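Local coordinates for protein glucoamylase (Thermoanaerobacterium thermosaccharolyticum, PDB 1LF6) that hydrolyses terminal alpha-1,4-linked glucose residues one after another from the non-reducing ends of glucan chains, probably releasing beta-D-glucose, at residues Ala449-Ala453 / Glu538-Val544; Ala547-Leu553 / Tyr609-Ala613. One frame throughout, in Å; residues are numbered along the deposited sequence.

Interaction 1 (Ala449-Ala453 / Glu538-Val544); sequences AAEVA and ELVRLGV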
loop_
_atom_site.group_PDB
_atom_site.type_symbol
_atom_site.label_atom_id
_atom_site.label_comp_id
_atom_site.label_asym_id
_atom_site.label_seq_id
_atom_site.Cartn_x
_atom_site.Cartn_y
_atom_site.Cartn_z
ATOM N N ALA A 449 -5.145 25.402 1.990
ATOM C CA ALA A 449 -3.699 25.585 2.051
ATOM C C ALA A 449 -3.103 25.095 0.740
ATOM O O ALA A 449 -2.220 25.736 0.161
ATOM C CB ALA A 449 -3.098 24.800 3.225
ATOM N N ALA A 450 -3.594 23.948 0.279
ATOM C CA ALA A 450 -3.131 23.358 -0.972
ATOM C C ALA A 450 -3.474 24.259 -2.153
ATOM O O ALA A 450 -2.672 24.398 -3.076
ATOM C CB ALA A 450 -3.763 21.981 -1.170
ATOM N N GLU A 451 -4.665 24.862 -2.120
ATOM C CA GLU A 451 -5.109 25.747 -3.194
ATOM C C GLU A 451 -4.270 27.018 -3.282
ATOM O O GLU A 451 -3.966 27.487 -4.381
ATOM C CB GLU A 451 -6.589 26.124 -3.016
ATOM C CG GLU A 451 -7.556 24.948 -3.181
ATOM C CD GLU A 451 -9.005 25.350 -3.008
ATOM O OE1 GLU A 451 -9.658 25.688 -4.017
ATOM O OE2 GLU A 451 -9.493 25.340 -1.857
ATOM N N VAL A 452 -3.920 27.583 -2.130
ATOM C CA VAL A 452 -3.100 28.798 -2.088
ATOM C C VAL A 452 -1.689 28.488 -2.602
ATOM O O VAL A 452 -1.140 29.226 -3.417
ATOM C CB VAL A 452 -2.996 29.369 -0.647
ATOM C CG1 VAL A 452 -1.927 30.463 -0.593
ATOM C CG2 VAL A 452 -4.343 29.939 -0.216
ATOM N N ALA A 453 -1.108 27.396 -2.110
ATOM C CA ALA A 453 0.225 26.981 -2.533
ATOM C C ALA A 453 0.237 26.675 -4.034
ATOM O O ALA A 453 1.136 27.098 -4.765
ATOM C CB ALA A 453 0.658 25.756 -1.752
ATOM N N GLU A 538 -1.448 21.379 7.657
ATOM C CA GLU A 538 -1.042 21.494 6.262
ATOM C C GLU A 538 -0.764 22.958 5.959
ATOM O O GLU A 538 0.024 23.281 5.065
ATOM C CB GLU A 538 -2.142 20.980 5.342
ATOM C CG GLU A 538 -2.218 19.469 5.267
ATOM C CD GLU A 538 -1.034 18.869 4.539
ATOM O OE1 GLU A 538 0.040 18.702 5.160
ATOM O OE2 GLU A 538 -1.177 18.578 3.332
ATOM N N LEU A 539 -1.428 23.832 6.715
ATOM C CA LEU A 539 -1.264 25.274 6.569
ATOM C C LEU A 539 0.202 25.651 6.753
ATOM O O LEU A 539 0.749 26.428 5.976
ATOM C CB LEU A 539 -2.113 26.027 7.605
ATOM C CG LEU A 539 -3.632 26.084 7.397
ATOM C CD1 LEU A 539 -4.306 26.490 8.704
ATOM C CD2 LEU A 539 -3.975 27.066 6.275
ATOM N N VAL A 540 0.835 25.101 7.785
ATOM C CA VAL A 540 2.243 25.390 8.054
ATOM C C VAL A 540 3.165 24.565 7.142
ATOM O O VAL A 540 4.166 25.069 6.631
ATOM C CB VAL A 540 2.594 25.120 9.542
ATOM C CG1 VAL A 540 1.632 25.886 10.461
ATOM C CG2 VAL A 540 2.522 23.644 9.837
ATOM N N ARG A 541 2.815 23.299 6.936
ATOM C CA ARG A 541 3.586 22.403 6.080
ATOM C C ARG A 541 3.799 23.006 4.687
ATOM O O ARG A 541 4.880 22.894 4.103
ATOM C CB ARG A 541 2.852 21.065 5.953
ATOM C CG ARG A 541 3.567 20.004 5.124
ATOM C CD ARG A 541 4.950 19.678 5.677
ATOM N NE ARG A 541 5.482 18.458 5.077
ATOM C CZ ARG A 541 5.166 17.219 5.456
ATOM N NH1 ARG A 541 5.704 16.181 4.831
ATOM N NH2 ARG A 541 4.337 17.007 6.472
ATOM N N LEU A 542 2.765 23.652 4.158
ATOM C CA LEU A 542 2.839 24.256 2.827
ATOM C C LEU A 542 3.353 25.698 2.793
ATOM O O LEU A 542 3.473 26.282 1.718
ATOM C CB LEU A 542 1.465 24.185 2.154
ATOM C CG LEU A 542 1.066 22.788 1.665
ATOM C CD1 LEU A 542 -0.443 22.689 1.511
ATOM C CD2 LEU A 542 1.775 22.511 0.341
ATOM N N GLY A 543 3.663 26.259 3.961
ATOM C CA GLY A 543 4.166 27.624 4.035
ATOM C C GLY A 543 3.110 28.705 3.892
ATOM O O GLY A 543 3.411 29.849 3.523
ATOM N N VAL A 544 1.867 28.343 4.190
ATOM C CA VAL A 544 0.743 29.266 4.090
ATOM C C VAL A 544 0.558 30.037 5.395
ATOM O O VAL A 544 0.163 31.204 5.383
ATOM C CB VAL A 544 -0.548 28.497 3.717
ATOM C CG1 VAL A 544 -1.745 29.433 3.699
ATOM C CG2 VAL A 544 -0.369 27.851 2.343
#
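Ala-449 puts its methyl group on the backbone of helix 538-541, with CB 3.8 Å from Leu-539 CA and 3.9 Å from Glu-538 O. The CA atoms of Ala-449 and Leu-539 lie 5.1 Å apart, an approach that leaves little room for a side chain larger than the methyl between the two backbones. Three apolar groups surround that methyl: Leu-539 CD2 at 3.9 Å, Leu-542 CD1 at 3.8 Å and Val-544 CG2 at 4.2 Å from Ala-449 CB. Leu-542 spans one turn of helix 445-464, its CD2 lying 4.0 Å from Ala-453 CB while its CD1 reaches Ala-450 N at 3.6 Å. Gly-543, with positive phi, ends the short helix in a Schellman motif (Gly-543 N to Val-540 O 3.0 Å, Val-544 N to Leu-539 O 2.8 Å), and the turn brings Val-544 CG2 to 4.2 Å from Val-452 CG1. Helix 395-407 adds Ile-403 beside Ala-453 and Leu-542, all within the (alpha/alpha) barrel of this family 15 glycosidase. Glu-538, at the margin, lies about 10 Å, side chain to side chain, from Glu-435, the probable proton acceptor. No hydrogen bond joins the segments, so close apolar packing carries the contact.

Interaction 2 (Ala547-Leu553 / Tyr609-Ala613); sequences ADDPKIL and YEIAA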
loop_
_atom_site.group_PDB
_atom_site.type_symbol
_atom_site.label_atom_id
_atom_site.label_comp_id
_atom_site.label_asym_id
_atom_site.label_seq_id
_atom_site.Cartn_x
_atom_site.Cartn_y
_atom_site.Cartn_z
ATOM N N ALA A 547 4.453 28.632 11.681
ATOM C CA ALA A 547 4.368 27.616 12.724
ATOM C C ALA A 547 4.048 28.213 14.099
ATOM O O ALA A 547 3.477 27.532 14.950
ATOM C CB ALA A 547 5.672 26.817 12.789
ATOM N N ASP A 548 4.400 29.480 14.318
ATOM C CA ASP A 548 4.128 30.113 15.607
ATOM C C ASP A 548 2.901 31.029 15.605
ATOM O O ASP A 548 2.699 31.819 16.526
ATOM C CB ASP A 548 5.352 30.897 16.092
ATOM C CG ASP A 548 5.717 32.038 15.171
ATOM O OD1 ASP A 548 4.958 32.302 14.216
ATOM O OD2 ASP A 548 6.764 32.675 15.406
ATOM N N ASP A 549 2.086 30.929 14.562
ATOM C CA ASP A 549 0.867 31.727 14.475
ATOM C C ASP A 549 -0.013 31.318 15.658
ATOM O O ASP A 549 -0.309 30.138 15.836
ATOM C CB ASP A 549 0.158 31.438 13.149
ATOM C CG ASP A 549 -1.067 32.302 12.934
ATOM O OD1 ASP A 549 -1.318 32.692 11.775
ATOM O OD2 ASP A 549 -1.787 32.586 13.913
ATOM N N PRO A 550 -0.436 32.284 16.489
ATOM C CA PRO A 550 -1.281 31.930 17.637
ATOM C C PRO A 550 -2.540 31.114 17.296
ATOM O O PRO A 550 -3.052 30.383 18.143
ATOM C CB PRO A 550 -1.596 33.289 18.274
ATOM C CG PRO A 550 -1.458 34.261 17.119
ATOM C CD PRO A 550 -0.247 33.743 16.397
ATOM N N LYS A 551 -3.034 31.224 16.065
ATOM C CA LYS A 551 -4.214 30.456 15.679
ATOM C C LYS A 551 -3.830 28.984 15.562
ATOM O O LYS A 551 -4.619 28.096 15.890
ATOM C CB LYS A 551 -4.795 30.970 14.356
ATOM C CG LYS A 551 -5.400 32.373 14.455
ATOM C CD LYS A 551 -6.224 32.710 13.226
ATOM C CE LYS A 551 -6.958 34.048 13.367
ATOM N NZ LYS A 551 -6.019 35.198 13.441
ATOM N N ILE A 552 -2.611 28.735 15.091
ATOM C CA ILE A 552 -2.096 27.375 14.963
ATOM C C ILE A 552 -1.901 26.783 16.359
ATOM O O ILE A 552 -2.306 25.653 16.626
ATOM C CB ILE A 552 -0.731 27.354 14.228
ATOM C CG1 ILE A 552 -0.922 27.763 12.761
ATOM C CG2 ILE A 552 -0.083 25.971 14.348
ATOM C CD1 ILE A 552 -1.813 26.826 11.966
ATOM N N LEU A 553 -1.278 27.550 17.251
ATOM C CA LEU A 553 -1.037 27.084 18.617
ATOM C C LEU A 553 -2.345 26.779 19.346
ATOM O O LEU A 553 -2.444 25.780 20.052
ATOM C CB LEU A 553 -0.226 28.128 19.399
ATOM C CG LEU A 553 1.276 28.235 19.084
ATOM C CD1 LEU A 553 1.947 26.889 19.305
ATOM C CD2 LEU A 553 1.480 28.671 17.653
ATOM N N TYR A 609 5.649 19.326 11.546
ATOM C CA TYR A 609 5.259 20.636 12.055
ATOM C C TYR A 609 6.245 21.077 13.135
ATOM O O TYR A 609 6.646 22.239 13.181
ATOM C CB TYR A 609 3.847 20.616 12.651
ATOM C CG TYR A 609 3.628 21.779 13.596
ATOM C CD1 TYR A 609 3.816 21.629 14.970
ATOM C CD2 TYR A 609 3.333 23.055 13.108
ATOM C CE1 TYR A 609 3.724 22.720 15.838
ATOM C CE2 TYR A 609 3.239 24.154 13.964
ATOM C CZ TYR A 609 3.439 23.980 15.331
ATOM O OH TYR A 609 3.371 25.058 16.187
ATOM N N GLU A 610 6.633 20.149 14.001
ATOM C CA GLU A 610 7.561 20.477 15.071
ATOM C C GLU A 610 8.864 21.043 14.511
ATOM O O GLU A 610 9.427 21.977 15.080
ATOM C CB GLU A 610 7.820 19.249 15.944
ATOM C CG GLU A 610 6.596 18.796 16.749
ATOM C CD GLU A 610 6.085 19.863 17.718
ATOM O OE1 GLU A 610 6.918 20.477 18.412
ATOM O OE2 GLU A 610 4.853 20.076 17.799
ATOM N N ILE A 611 9.337 20.494 13.396
ATOM C CA ILE A 611 10.555 20.992 12.776
ATOM C C ILE A 611 10.320 22.441 12.355
ATOM O O ILE A 611 11.160 23.314 12.596
ATOM C CB ILE A 611 10.952 20.155 11.535
ATOM C CG1 ILE A 611 11.350 18.737 11.977
ATOM C CG2 ILE A 611 12.115 20.827 10.793
ATOM C CD1 ILE A 611 11.750 17.820 10.836
ATOM N N ALA A 612 9.176 22.696 11.730
ATOM C CA ALA A 612 8.822 24.049 11.303
ATOM C C ALA A 612 8.832 24.982 12.510
ATOM O O ALA A 612 9.161 26.162 12.388
ATOM C CB ALA A 612 7.438 24.045 10.664
ATOM N N ALA A 613 8.466 24.447 13.671
ATOM C CA ALA A 613 8.428 25.228 14.907
ATOM C C ALA A 613 9.801 25.334 15.568
ATOM O O ALA A 613 9.919 25.834 16.685
ATOM C CB ALA A 613 7.430 24.610 15.885
#
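The methyl of Ala-547 fills the apolar centre, where a turn leading into helix 550-562 meets the C-terminal end of helix 600-612, both parts of the family 15 (alpha/alpha) barrel domain. Ala-547 CB lies 3.8 Å from Tyr-609 CE2, 3.9 Å from Ala-612 CB and 4.2 Å from Ala-613 CB. It also meets the closing backbone of the helix, with Ala-547 CB 3.6 Å from Ala-612 O; Ala-613 is the first residue to leave helical geometry, although its N still bonds to Tyr-609 O at 2.9 Å. Small residues on both sides permit a CA-to-CA distance of 5.2 Å between Ala-547 and Ala-613. Further out, the t rotamer of Tyr-609 (chi1 160°) carries its ring across to helix 550-562, where CE2 touches Ile-552 CG2 at 3.8 Å and OH lies 3.9 Å from Leu-553 CD1. Phe-536 and Tyr-502 pack on Ile-552 from outside the two segments. Toward the more exposed start of helix 550-562, Asp-549 is the N-cap: its OD2 accepts from Lys-551 N at 2.8 Å. Lys-551 itself makes a cation-pi contact with Tyr-490. The one hydrogen bond between the segments lies at the ring edge, where Tyr-609 OH donates to Ala-547 O across 2.8 Å.

From the N terminus, the chain passes through the beta-sandwich domain before entering the helical barrel and reaching helix 445-464. Interaction 1 closes a long loop, 84 residues between its segments, when helix 538-541 returns to that helix. Interaction 2 opens at Ala-547, three residues after Val-544, and, with 55 residues between its segments, closes at the end of helix 600-612. The loops therefore run in series, neither nesting nor crossing, with centres about 13 Å apart. Val-540 bridges them: its CG2 packs 3.4 Å from Tyr-609 CD2 and its CG1 3.9 Å from Ile-552 CD1. Helix 538-541 thus lies between helix 445-464 and the pair 550-562 and 600-612.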